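Putative histidine protein kinase (Rhodobacter sphaeroides, PDB 3KYJ) is a putative CheA-type histidine kinase, present here as its phosphotransfer domain, that probably relays phosphate in signalling from chemoreceptors to the flagellar motor. Local coordinates at residues D25-E28 / A29-A33; L63-V66 / E67-H71. One frame throughout, in Å; residues are numbered along the deposited sequence. Where two conformers were deposited one is given.

Interaction 1: residues D25-E28 / A29-A33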
ATOM      1  N   ASP A  25     -13.327  -3.756   7.649  1.00 18.40           N
ATOM      2  CA  ASP A  25     -14.764  -3.571   7.426  1.00 21.16           C
ATOM      3  C   ASP A  25     -15.092  -3.839   5.952  1.00 19.17           C
ATOM      4  O   ASP A  25     -16.112  -4.448   5.642  1.00 20.37           O
ATOM      5  CB  ASP A  25     -15.217  -2.158   7.802  1.00 24.79           C
ATOM      6  CG  ASP A  25     -15.350  -1.949   9.314  1.00 27.75           C
ATOM      7  OD1 ASP A  25     -15.322  -2.937  10.087  1.00 28.50           O
ATOM      8  OD2 ASP A  25     -15.493  -0.779   9.719  1.00 30.78           O
ATOM      9  N   ALA A  26     -14.236  -3.354   5.054  1.00 18.05           N
ATOM     10  CA  ALA A  26     -14.459  -3.539   3.615  1.00 17.59           C
ATOM     11  C   ALA A  26     -14.277  -5.014   3.228  1.00 16.49           C
ATOM     12  O   ALA A  26     -15.019  -5.545   2.415  1.00 16.91           O
ATOM     13  CB  ALA A  26     -13.515  -2.642   2.809  1.00 18.48           C
ATOM     14  N   MET A  27     -13.282  -5.673   3.830  1.00 16.28           N
ATOM     15  CA  MET A  27     -13.056  -7.087   3.592  1.00 16.35           C
ATOM     16  C   MET A  27     -14.282  -7.905   4.008  1.00 17.45           C
ATOM     17  O   MET A  27     -14.826  -8.696   3.217  1.00 16.70           O
ATOM     18  CB  MET A  27     -11.812  -7.552   4.357  1.00 15.83           C
ATOM     19  CG  MET A  27     -11.536  -9.033   4.227  1.00 16.41           C
ATOM     20  SD  MET A  27     -10.128  -9.509   5.272  1.00 16.03           S
ATOM     21  CE  MET A  27      -9.851 -11.162   4.681  1.00 18.79           C
ATOM     22  N   GLU A  28     -14.755  -7.669   5.226  1.00 18.97           N
ATOM     23  CA  GLU A  28     -15.934  -8.361   5.709  1.00 20.35           C
ATOM     24  C   GLU A  28     -17.178  -8.040   4.884  1.00 19.89           C
ATOM     25  O   GLU A  28     -17.962  -8.933   4.581  1.00 20.96           O
ATOM     26  CB  GLU A  28     -16.187  -8.049   7.184  1.00 24.37           C
ATOM     27  CG  GLU A  28     -17.251  -8.968   7.763  1.00 30.41           C
ATOM     28  CD  GLU A  28     -17.687  -8.617   9.171  1.00 34.62           C
ATOM     29  OE1 GLU A  28     -17.579  -7.438   9.567  1.00 37.58           O
ATOM     30  OE2 GLU A  28     -18.178  -9.532   9.864  1.00 35.26           O
ATOM     31  N   ALA A  29     -17.379  -6.782   4.505  1.00 19.68           N
ATOM     32  CA  ALA A  29     -18.574  -6.437   3.719  1.00 20.85           C
ATOM     33  C   ALA A  29     -18.613  -7.189   2.387  1.00 18.73           C
ATOM     34  O   ALA A  29     -19.677  -7.682   1.969  1.00 19.26           O
ATOM     35  CB  ALA A  29     -18.651  -4.943   3.473  1.00 22.66           C
ATOM     36  N   SER A  30     -17.469  -7.262   1.702  1.00 17.43           N
ATOM     37  CA  SER A  30     -17.428  -7.961   0.418  1.00 18.27           C
ATOM     38  C   SER A  30     -17.724  -9.460   0.600  1.00 17.10           C
ATOM     39  O   SER A  30     -18.443 -10.064  -0.209  1.00 17.79           O
ATOM     40  CB  SER A  30     -16.078  -7.791  -0.259  1.00 21.37           C
ATOM     41  OG  SER A  30     -15.801  -6.419  -0.494  1.00 31.20           O
ATOM     42  N   LEU A  31     -17.150 -10.064   1.636  1.00 17.37           N
ATOM     43  CA  LEU A  31     -17.332 -11.496   1.883  1.00 17.69           C
ATOM     44  C   LEU A  31     -18.774 -11.821   2.276  1.00 19.32           C
ATOM     45  O   LEU A  31     -19.350 -12.807   1.811  1.00 19.66           O
ATOM     46  CB  LEU A  31     -16.360 -11.940   2.966  1.00 18.07           C
ATOM     47  CG  LEU A  31     -14.888 -11.914   2.529  1.00 17.73           C
ATOM     48  CD1 LEU A  31     -13.975 -12.129   3.735  1.00 19.91           C
ATOM     49  CD2 LEU A  31     -14.629 -12.984   1.477  1.00 18.18           C
ATOM     50  N   LEU A  32     -19.379 -10.958   3.092  1.00 19.82           N
ATOM     51  CA  LEU A  32     -20.771 -11.170   3.490  1.00 21.71           C
ATOM     52  C   LEU A  32     -21.694 -10.977   2.291  1.00 21.00           C
ATOM     53  O   LEU A  32     -22.676 -11.689   2.162  1.00 22.39           O
ATOM     54  CB  LEU A  32     -21.172 -10.246   4.646  1.00 23.67           C
ATOM     55  CG  LEU A  32     -20.518 -10.581   5.998  1.00 26.55           C
ATOM     56  CD1 LEU A  32     -20.879  -9.554   7.021  1.00 28.93           C
ATOM     57  CD2 LEU A  32     -20.889 -11.979   6.489  1.00 28.52           C
ATOM     58  N   ALA A  33     -21.377 -10.035   1.412  1.00 19.90           N
ATOM     59  CA  ALA A  33     -22.153  -9.868   0.188  1.00 20.83           C
ATOM     60  C   ALA A  33     -22.073 -11.117  -0.693  1.00 20.14           C
ATOM     61  O   ALA A  33     -23.096 -11.556  -1.245  1.00 21.55           O
ATOM     62  CB  ALA A  33     -21.700  -8.606  -0.565  1.00 21.01           C
TER
HETATM   63  O   HOH W   1     -16.268  -4.019   0.427  1.00 29.40           O

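Interaction 2: residues L63-V66 / E67-H71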
ATOM      1  N   LEU A  63       5.328  -5.478  11.100  1.00 18.04           N
ATOM      2  CA  LEU A  63       4.575  -6.525  11.798  1.00 18.59           C
ATOM      3  C   LEU A  63       4.514  -7.737  10.878  1.00 18.63           C
ATOM      4  O   LEU A  63       3.481  -8.046  10.301  1.00 18.05           O
ATOM      5  CB  LEU A  63       3.191  -6.013  12.203  1.00 19.62           C
ATOM      6  CG  LEU A  63       3.185  -4.673  12.936  1.00 20.64           C
ATOM      7  CD1 LEU A  63       1.766  -4.181  13.220  1.00 23.03           C
ATOM      8  CD2 LEU A  63       3.996  -4.779  14.224  1.00 23.52           C
ATOM      9  N   SER A  64       5.637  -8.440  10.781  1.00 20.29           N
ATOM     10  CA  SER A  64       5.811  -9.489   9.778  0.52 21.22           C
ATOM     11  C   SER A  64       4.870 -10.691   9.965  1.00 18.74           C
ATOM     12  O   SER A  64       4.475 -11.304   8.971  1.00 18.96           O
ATOM     13  CB  SER A  64       7.274  -9.972   9.740  0.52 22.03           C
ATOM     14  OG  SER A  64       8.190  -8.944   9.345  0.52 23.04           O
ATOM     15  N   VAL A  65       4.486 -11.015  11.196  1.00 18.43           N
ATOM     16  CA  VAL A  65       3.579 -12.147  11.391  1.00 20.51           C
ATOM     17  C   VAL A  65       2.202 -11.717  10.888  1.00 18.41           C
ATOM     18  O   VAL A  65       1.585 -12.422  10.112  1.00 19.21           O
ATOM     19  CB  VAL A  65       3.529 -12.637  12.853  1.00 23.23           C
ATOM     20  CG1 VAL A  65       2.380 -13.675  13.053  1.00 25.30           C
ATOM     21  CG2 VAL A  65       4.876 -13.271  13.245  1.00 27.40           C
ATOM     22  N   VAL A  66       1.735 -10.543  11.298  1.00 17.29           N
ATOM     23  CA  VAL A  66       0.446 -10.038  10.776  1.00 17.48           C
ATOM     24  C   VAL A  66       0.468  -9.985   9.230  1.00 16.29           C
ATOM     25  O   VAL A  66      -0.448 -10.472   8.554  1.00 16.78           O
ATOM     26  CB  VAL A  66       0.070  -8.647  11.347  1.00 17.76           C
ATOM     27  CG1 VAL A  66      -1.180  -8.123  10.657  1.00 18.50           C
ATOM     28  CG2 VAL A  66      -0.176  -8.674  12.832  1.00 20.57           C
ATOM     29  N   GLU A  67       1.541  -9.419   8.691  1.00 15.73           N
ATOM     30  CA  GLU A  67       1.723  -9.288   7.259  1.00 15.52           C
ATOM     31  C   GLU A  67       1.591 -10.636   6.563  1.00 15.35           C
ATOM     32  O   GLU A  67       0.948 -10.740   5.535  1.00 16.03           O
ATOM     33  CB  GLU A  67       3.075  -8.654   6.963  1.00 17.11           C
ATOM     34  CG  GLU A  67       3.328  -8.388   5.487  1.00 19.69           C
ATOM     35  CD  GLU A  67       4.710  -7.859   5.203  1.00 23.78           C
ATOM     36  OE1 GLU A  67       5.459  -7.564   6.146  1.00 27.21           O
ATOM     37  OE2 GLU A  67       5.064  -7.759   4.029  1.00 27.18           O
ATOM     38  N   SER A  68       2.191 -11.678   7.135  1.00 16.09           N
ATOM     39  CA  SER A  68       2.206 -12.983   6.463  1.00 15.78           C
ATOM     40  C   SER A  68       0.804 -13.596   6.352  1.00 16.17           C
ATOM     41  O   SER A  68       0.527 -14.322   5.395  1.00 16.96           O
ATOM     42  CB  SER A  68       3.148 -13.949   7.202  1.00 16.90           C
ATOM     43  OG  SER A  68       2.686 -14.289   8.507  1.00 16.67           O
ATOM     44  N   ARG A  69      -0.071 -13.315   7.311  1.00 14.83           N
ATOM     45  CA  ARG A  69      -1.454 -13.828   7.226  1.00 15.55           C
ATOM     46  C   ARG A  69      -2.216 -13.080   6.124  1.00 14.88           C
ATOM     47  O   ARG A  69      -2.918 -13.683   5.308  1.00 17.26           O
ATOM     48  CB  ARG A  69      -2.195 -13.688   8.548  1.00 15.10           C
ATOM     49  CG  ARG A  69      -1.960 -14.838   9.554  1.00 16.71           C
ATOM     50  CD  ARG A  69      -0.504 -14.954   9.944  1.00 16.45           C
ATOM     51  NE  ARG A  69      -0.311 -15.959  10.980  1.00 16.44           N
ATOM     52  CZ  ARG A  69       0.828 -16.632  11.165  1.00 16.87           C
ATOM     53  NH1 ARG A  69       1.854 -16.519  10.335  1.00 16.40           N
ATOM     54  NH2 ARG A  69       0.890 -17.500  12.161  1.00 17.59           N
ATOM     55  N   ALA A  70      -2.082 -11.755   6.098  1.00 14.95           N
ATOM     56  CA  ALA A  70      -2.724 -10.962   5.057  1.00 14.01           C
ATOM     57  C   ALA A  70      -2.174 -11.345   3.683  1.00 14.31           C
ATOM     58  O   ALA A  70      -2.922 -11.412   2.691  1.00 15.54           O
ATOM     59  CB  ALA A  70      -2.533  -9.465   5.332  1.00 14.96           C
ATOM     60  N   HIS A  71      -0.873 -11.631   3.605  1.00 14.80           N
ATOM     61  CA  HIS A  71      -0.259 -11.963   2.338  1.00 16.37           C
ATOM     62  C   HIS A  71      -0.850 -13.246   1.768  1.00 16.66           C
ATOM     63  O   HIS A  71      -1.119 -13.338   0.575  1.00 17.42           O
ATOM     64  CB  HIS A  71       1.275 -12.046   2.447  1.00 20.50           C
ATOM     65  CG  HIS A  71       1.942 -12.212   1.122  1.00 28.89           C
ATOM     66  ND1 HIS A  71       2.686 -13.321   0.793  1.00 35.05           N
ATOM     67  CD2 HIS A  71       1.880 -11.455  -0.000  1.00 34.35           C
ATOM     68  CE1 HIS A  71       3.110 -13.210  -0.455  1.00 35.81           C
ATOM     69  NE2 HIS A  71       2.645 -12.079  -0.954  1.00 36.24           N
TER
HETATM   70  O   HOH W   2       6.872  -6.750   7.997  1.00 35.10           O

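Interaction 1: residues D25-E28 / A29-A33
Met27 and Leu31 meet one turn apart on helix 10-35, the first helix of the Hpt domain, a helical bundle, and the neighbouring pair Glu28 and Leu32 repeats the spacing on a more outward strip. The apolar contacts come first. Met27 CG lies 4.0 Å from Leu31 CD1, and the two side chains cross obliquely. Met27 CG stands opposite its own backbone N (chi1 177°) and the rest of the chain is extended, which carries it outward from the helix; the side chain packs on Leu47 and Val51 of helix 40-60, and Leu31 reaches Leu95 and Leu96 of helix 89-112. In the second pair the CG methylene of Glu28 does the touching: CG approaches Leu32 CD1 to 3.7 Å, while Leu32 CG sits 3.4 Å from the Glu28 O. Carboxylate atom OE2 comes to 3.9 Å from the same Leu32 methyl, so the leucine lies beside both the aliphatic stem and the charged end. With an alanine here in place of Glu28, the Leu32 methyl would probably lose the CG it packs on, and a gap would open on this side of the leucine, which would still rest on Leu96. Backbone bonds form the second group. The amides of Ala29, Ser30, Leu31 and Leu32 each donate to the carbonyl four residues back, from Asp25 to Glu28; the bond from Leu32 N to Glu28 O is 2.9 Å long, with an N-H...O angle of 163°. Charge enters through Asp25, whose OD1 forms a salt bridge with Arg103 of helix 89-112. Water supplies the last link: Ala26 O, already taken by the Ser30 amide, accepts a further bond of 2.8 Å from water 1, and this water lies 2.6 Å from Ser30 OG in a second hydrogen bond.

Interaction 2: residues L63-V66 / E67-H71
Val65 CG1 sits over the centre of the Arg69 guanidinium, 3.8 Å above one face, as the two side chains run side by side in the same direction. Its nitrogens make the polar contacts: NH1 of Arg69 donates to Ser68 OG at 3.0 Å, with the oxygen 17° out of the guanidinium plane, NE bonds to Ser121 OG, and NH2 makes a weak bond to Gly118 O. A bend at chi2 (61°) turns the arginine back along the helix, bringing CD to 3.3 Å from Val65 O. Ser68 is both acceptor and donor, for its hydroxyl gives its proton to Val65 O at 2.7 Å; OG reaches that carbonyl by standing between the backbone N and carbonyl carbon (chi1 66°). All this occupies the first turns of helix 64-82 in the Hpt bundle, where Leu63 is the N-cap residue and its O accepts the Glu67 amide at 2.9 Å. Asp115 accepts the first-turn amides of Val65 and Val66. On another side of the turn, water 2 donates to Glu67 OE1 and is hydrogen-bonded to Ser64 OG, while Glu67 OE2 forms a salt bridge with Arg59.

In the fold
Both contacts are local, each within one helix of the Hpt domain, on opposite sides of the chain's centre, with nearest atoms about 7 Å apart. Interaction 1 lies in the C-terminal half of helix 10-35 and interaction 2 at the start of helix 64-82, yet buried side chains of both pack on helices 40-60 and 89-112. The first joins a buried apolar pair to a more outward pair of glutamate and leucine; the second, also partly buried, has no fully exposed residue among those that touch, relies more on polar side chains and ties to the 115-121 region. Its Ser64 and Glu67 also pack against polar side chains of a different protein in the assembly, which does not touch interaction 1.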